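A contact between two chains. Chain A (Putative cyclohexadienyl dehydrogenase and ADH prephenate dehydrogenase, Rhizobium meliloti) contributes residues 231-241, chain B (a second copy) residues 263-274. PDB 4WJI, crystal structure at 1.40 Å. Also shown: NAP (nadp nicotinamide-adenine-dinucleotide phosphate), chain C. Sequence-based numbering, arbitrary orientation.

Chain A, residues 231-241: DPTMWRDVCLH
Chain B, residues 263-274: AIRWGDGDKLFD

How do the two backbones lie against each other? In chain A, residues 232-241 form one helix, begun by D231(A), whose OD2 accepts from M234(A) N at 2.9 Å as an N-cap. In chain B a helix that begins earlier in the chain includes residues 263-265, and W266(B) is the first residue after it to leave helical phi/psi; a short turn follows, and a second helix runs from G269(B), capped by D268(B) OD1 accepting from K271(B) N at 3.2 Å. Helices 232-241 and 269-274 run at 140° to each other, their axes approaching to 8.9 Å. The CA atoms pair P232(A) with F273(B) at 5.5 Å, L240(A) with G267(B) at 5.9 Å and C239(A) with I264(B) at 6.3 Å.

Where does the chain B turn leave room? G267(B), at phi/psi 60/39, takes a positive phi that favours glycine, and G269(B) opens the helix at -61/-35. Into this hollow comes the end of L240(A) (chi1 m, chi2 t), its CD2 3.7 Å from G267(B) O and 4.1 Å from G269(B) N. An ideal CB on G269(B) would sit 3.3 Å from L240(A) CD1 and 3.5 Å from R236(A) CD, so a side chain here would crowd L240(A) CD1 and come close to R236(A) CD; the bare backbone leaves that room. R236(A) CD lies 3.5 Å from G269(B) O.

What fills the space at the other end? F273(B), chi1 t and chi2 89°, covers the first turn of the chain A helix. P232(A), whose rigid ring suits a helix start, points toward chain B and places CB 4.1 Å from the F273(B) ring centroid in an off-centre CH-pi contact. T233(A), chi1 m, brings OG1 to the ring edge, 3.5 Å from F273(B) CE1. R236(A), with chi1 t, chi2 t and chi3 p, spans the gap between G269(B) and this ring: its NH1 stands 4.2 Å from F273(B) CD1, while its NE and NH2 each donate to D237(A) OD1 at 3.0 Å, the NH2 contact forming a salt bridge.

What packs in the buried part beside L240(A), and is any of it polar? C239(A), chi1 m, points its CB toward chain B and rests over the groove between two aliphatic bumps: its CB is 3.8 Å from L272(B) CD1, and its SG is 4.2 Å from I264(B) CD1. Both chain B residues have chi1 m and chi2 t. No direct hydrogen bond joins the stretches; instead one water donates to C239(A) O at 2.9 Å and to I264(B) O at 2.8 Å, bridging the carbonyls. The direct contacts are packing contacts, and 459 Å² is buried, both sides summed.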

# COMPACT_ATOMS: atom_id res chain seq x y z
N ASP A 231 -9.79 -10.88 -4.40
CA ASP A 231 -10.62 -11.75 -5.18
C ASP A 231 -11.25 -11.03 -6.39
O ASP A 231 -11.92 -10.00 -6.23
CB ASP A 231 -11.72 -12.35 -4.32
CG ASP A 231 -12.58 -13.31 -5.09
OD1 ASP A 231 -12.09 -14.42 -5.46
OD2 ASP A 231 -13.73 -12.94 -5.41
N PRO A 232 -11.12 -11.64 -7.58
CA PRO A 232 -11.62 -10.92 -8.76
C PRO A 232 -13.13 -10.84 -8.83
O PRO A 232 -13.64 -9.88 -9.36
CB PRO A 232 -11.08 -11.73 -9.95
CG PRO A 232 -10.33 -12.84 -9.40
CD PRO A 232 -10.16 -12.70 -7.95
N THR A 233 -13.84 -11.86 -8.33
CA THR A 233 -15.30 -11.82 -8.32
C THR A 233 -15.81 -10.69 -7.43
O THR A 233 -16.71 -9.92 -7.85
CB THR A 233 -15.91 -13.16 -7.89
OG1 THR A 233 -15.45 -14.21 -8.76
CG2 THR A 233 -17.39 -13.13 -7.94
N MSE A 234 -15.25 -10.58 -6.23
CA MSE A 234 -15.64 -9.52 -5.29
C MSE A 234 -15.50 -8.18 -5.96
O MSE A 234 -16.40 -7.34 -5.88
CB MSE A 234 -14.74 -9.58 -4.03
CG MSE A 234 -14.90 -8.39 -3.09
SE MSE A 234 -13.88 -8.70 -1.48
CE MSE A 234 -13.89 -6.85 -0.97
N TRP A 235 -14.33 -7.92 -6.57
CA TRP A 235 -14.06 -6.59 -7.10
C TRP A 235 -14.73 -6.30 -8.43
O TRP A 235 -15.11 -5.15 -8.66
CB TRP A 235 -12.52 -6.31 -7.12
CG TRP A 235 -12.10 -6.03 -5.71
CD1 TRP A 235 -11.48 -6.88 -4.83
CD2 TRP A 235 -12.42 -4.84 -4.97
NE1 TRP A 235 -11.38 -6.27 -3.61
CE2 TRP A 235 -11.94 -5.02 -3.66
CE3 TRP A 235 -13.03 -3.64 -5.30
CZ2 TRP A 235 -12.10 -4.03 -2.68
CZ3 TRP A 235 -13.20 -2.70 -4.34
CH2 TRP A 235 -12.75 -2.90 -3.03
N ARG A 236 -14.91 -7.31 -9.28
CA ARG A 236 -15.79 -7.18 -10.44
C ARG A 236 -17.15 -6.68 -9.95
O ARG A 236 -17.71 -5.69 -10.49
CB ARG A 236 -15.92 -8.49 -11.20
CG ARG A 236 -16.94 -8.43 -12.33
CD ARG A 236 -17.39 -9.80 -12.75
NE ARG A 236 -18.18 -10.41 -11.73
CZ ARG A 236 -18.52 -11.69 -11.69
NH1 ARG A 236 -18.07 -12.53 -12.60
NH2 ARG A 236 -19.32 -12.12 -10.72
N ASP A 237 -17.70 -7.37 -8.96
CA ASP A 237 -19.04 -7.00 -8.51
C ASP A 237 -19.12 -5.57 -7.94
O ASP A 237 -20.10 -4.86 -8.17
CB ASP A 237 -19.58 -8.02 -7.53
CG ASP A 237 -20.03 -9.31 -8.21
OD1 ASP A 237 -19.85 -9.50 -9.45
OD2 ASP A 237 -20.66 -10.13 -7.46
N VAL A 238 -18.11 -5.15 -7.15
CA VAL A 238 -18.13 -3.77 -6.65
C VAL A 238 -18.16 -2.75 -7.80
O VAL A 238 -18.90 -1.76 -7.75
CB VAL A 238 -16.90 -3.51 -5.73
CG1 VAL A 238 -16.78 -2.05 -5.39
CG2 VAL A 238 -17.03 -4.27 -4.45
N CYS A 239 -17.33 -2.96 -8.82
CA CYS A 239 -17.28 -2.04 -9.95
C CYS A 239 -18.61 -2.00 -10.72
O CYS A 239 -19.01 -0.94 -11.23
CB CYS A 239 -16.18 -2.45 -10.93
SG CYS A 239 -14.52 -2.14 -10.30
N LEU A 240 -19.26 -3.14 -10.80
CA LEU A 240 -20.58 -3.23 -11.49
C LEU A 240 -21.70 -2.58 -10.69
O LEU A 240 -22.68 -2.09 -11.25
CB LEU A 240 -20.96 -4.69 -11.77
CG LEU A 240 -20.09 -5.43 -12.80
CD1 LEU A 240 -20.37 -6.93 -12.82
CD2 LEU A 240 -20.22 -4.83 -14.19
N HIS A 241 -21.60 -2.62 -9.37
CA HIS A 241 -22.67 -2.20 -8.48
C HIS A 241 -22.47 -0.88 -7.74
O HIS A 241 -23.39 -0.42 -7.07
CB HIS A 241 -22.99 -3.37 -7.52
CG HIS A 241 -23.66 -4.47 -8.25
ND1 HIS A 241 -23.05 -5.62 -8.68
CD2 HIS A 241 -24.92 -4.49 -8.76
CE1 HIS A 241 -23.93 -6.34 -9.37
NE2 HIS A 241 -25.06 -5.67 -9.43
N ALA B 263 -14.50 0.15 -19.38
CA ALA B 263 -15.09 -1.13 -18.92
C ALA B 263 -16.08 -0.93 -17.77
O ALA B 263 -17.16 -1.55 -17.73
CB ALA B 263 -14.01 -2.11 -18.52
N ILE B 264 -15.77 -0.03 -16.83
CA ILE B 264 -16.72 0.26 -15.76
C ILE B 264 -17.98 1.00 -16.30
O ILE B 264 -19.12 0.65 -15.98
CB ILE B 264 -16.04 1.07 -14.63
CG1 ILE B 264 -14.92 0.25 -13.97
CG2 ILE B 264 -17.04 1.46 -13.56
CD1 ILE B 264 -14.09 1.02 -12.97
N ARG B 265 -17.77 2.00 -17.14
CA ARG B 265 -18.86 2.71 -17.78
C ARG B 265 -19.82 1.80 -18.53
O ARG B 265 -21.05 2.05 -18.51
CB ARG B 265 -18.32 3.76 -18.80
CG ARG B 265 -18.11 5.17 -18.29
CD ARG B 265 -17.92 6.24 -19.40
NE ARG B 265 -16.66 6.06 -20.16
CZ ARG B 265 -16.56 5.87 -21.49
NH1 ARG B 265 -17.64 5.81 -22.26
NH2 ARG B 265 -15.38 5.72 -22.06
N TRP B 266 -19.28 0.77 -19.20
CA TRP B 266 -20.09 -0.11 -20.06
C TRP B 266 -20.48 -1.40 -19.38
O TRP B 266 -21.08 -2.29 -20.00
CB TRP B 266 -19.31 -0.40 -21.33
CG TRP B 266 -19.17 0.79 -22.25
CD1 TRP B 266 -19.81 1.98 -22.15
CD2 TRP B 266 -18.43 0.85 -23.47
NE1 TRP B 266 -19.48 2.81 -23.21
CE2 TRP B 266 -18.63 2.13 -24.03
CE3 TRP B 266 -17.58 -0.05 -24.12
CZ2 TRP B 266 -18.02 2.53 -25.23
CZ3 TRP B 266 -16.98 0.36 -25.32
CH2 TRP B 266 -17.21 1.63 -25.86
N GLY B 267 -20.15 -1.52 -18.09
CA GLY B 267 -20.50 -2.72 -17.37
C GLY B 267 -19.90 -4.01 -17.93
O GLY B 267 -20.54 -5.07 -17.91
N ASP B 268 -18.64 -3.94 -18.38
CA ASP B 268 -18.01 -5.10 -18.98
C ASP B 268 -17.35 -5.96 -17.89
O ASP B 268 -16.12 -5.91 -17.65
CB ASP B 268 -17.00 -4.69 -20.06
CG ASP B 268 -16.51 -5.89 -20.87
OD1 ASP B 268 -16.78 -7.07 -20.48
OD2 ASP B 268 -15.83 -5.64 -21.88
N GLY B 269 -18.19 -6.76 -17.24
CA GLY B 269 -17.76 -7.56 -16.11
C GLY B 269 -16.68 -8.55 -16.50
O GLY B 269 -15.81 -8.83 -15.67
N ASP B 270 -16.75 -9.11 -17.72
CA ASP B 270 -15.78 -10.11 -18.12
C ASP B 270 -14.38 -9.49 -18.27
O ASP B 270 -13.39 -10.08 -17.83
CB ASP B 270 -16.22 -10.82 -19.41
N LYS B 271 -14.30 -8.29 -18.85
CA LYS B 271 -13.03 -7.56 -18.97
C LYS B 271 -12.43 -7.24 -17.58
O LYS B 271 -11.23 -7.42 -17.33
CB LYS B 271 -13.22 -6.25 -19.75
CG LYS B 271 -11.95 -5.51 -20.12
N LEU B 272 -13.29 -6.79 -16.67
CA LEU B 272 -12.86 -6.49 -15.31
C LEU B 272 -12.33 -7.73 -14.62
O LEU B 272 -11.25 -7.71 -14.04
CB LEU B 272 -14.01 -5.91 -14.50
CG LEU B 272 -14.51 -4.54 -15.01
CD1 LEU B 272 -15.77 -4.11 -14.27
CD2 LEU B 272 -13.42 -3.47 -14.88
N PHE B 273 -13.07 -8.82 -14.71
CA PHE B 273 -12.63 -10.09 -14.13
C PHE B 273 -11.26 -10.56 -14.67
O PHE B 273 -10.39 -10.97 -13.89
CB PHE B 273 -13.68 -11.18 -14.37
CG PHE B 273 -13.39 -12.45 -13.66
CD1 PHE B 273 -13.87 -12.66 -12.37
CD2 PHE B 273 -12.66 -13.45 -14.27
CE1 PHE B 273 -13.62 -13.85 -11.72
CE2 PHE B 273 -12.40 -14.64 -13.61
CZ PHE B 273 -12.86 -14.81 -12.32
N ASP B 274 -11.08 -10.44 -15.98
CA ASP B 274 -9.83 -10.82 -16.62
C ASP B 274 -8.64 -9.95 -16.12
O ASP B 274 -7.57 -10.48 -15.80
CB ASP B 274 -9.96 -10.73 -18.13
CG ASP B 274 -10.87 -11.82 -18.72
OD1 ASP B 274 -11.20 -12.81 -18.01
OD2 ASP B 274 -11.25 -11.68 -19.91
PA NAP C . -14.90 -14.81 -0.13
O1A NAP C . -13.88 -15.10 0.90
O2A NAP C . -14.62 -14.99 -1.58
O5B NAP C . -16.20 -15.70 0.21
C5B NAP C . -17.27 -15.78 -0.72
C4B NAP C . -18.46 -16.56 -0.16
O4B NAP C . -19.57 -16.34 -1.02
C3B NAP C . -18.24 -18.07 -0.18
O3B NAP C . -19.04 -18.71 0.80
C2B NAP C . -18.78 -18.47 -1.52
O2B NAP C . -19.26 -19.79 -1.53
C1B NAP C . -19.96 -17.54 -1.66
N9A NAP C . -20.44 -17.24 -3.04
C8A NAP C . -19.73 -16.81 -4.07
N7A NAP C . -20.44 -16.58 -5.14
C5A NAP C . -21.72 -16.88 -4.78
C6A NAP C . -22.94 -16.85 -5.48
N6A NAP C . -23.00 -16.46 -6.76
N1A NAP C . -24.02 -17.19 -4.81
C2A NAP C . -23.93 -17.56 -3.54
N3A NAP C . -22.83 -17.63 -2.81
C4A NAP C . -21.73 -17.29 -3.47
O3 NAP C . -15.50 -13.34 0.08
PN NAP C . -15.50 -12.31 1.29
O1N NAP C . -14.23 -11.62 1.21
O2N NAP C . -15.90 -12.96 2.54
O5D NAP C . -16.61 -11.24 0.81
C5D NAP C . -17.98 -11.42 1.07
C4D NAP C . -18.65 -10.05 1.07
O4D NAP C . -17.98 -9.23 2.01
C3D NAP C . -18.56 -9.32 -0.23
O3D NAP C . -19.79 -8.66 -0.50
C2D NAP C . -17.45 -8.32 -0.04
O2D NAP C . -17.66 -7.19 -0.86
C1D NAP C . -17.66 -7.99 1.43
N1N NAP C . -16.47 -7.55 2.17
C2N NAP C . -15.26 -8.05 1.87
C3N NAP C . -14.14 -7.64 2.56
C7N NAP C . -12.75 -8.14 2.25
O7N NAP C . -11.81 -7.50 2.64
N7N NAP C . -12.63 -9.26 1.57
C4N NAP C . -14.30 -6.72 3.56
C5N NAP C . -15.55 -6.25 3.85
C6N NAP C . -16.64 -6.65 3.13
P2B NAP C . -18.45 -20.97 -2.26
O1X NAP C . -17.03 -20.84 -1.85
O2X NAP C . -19.11 -22.21 -1.72
O3X NAP C . -18.60 -20.83 -3.76
O HOH W 1 -20.13 -0.96 -13.95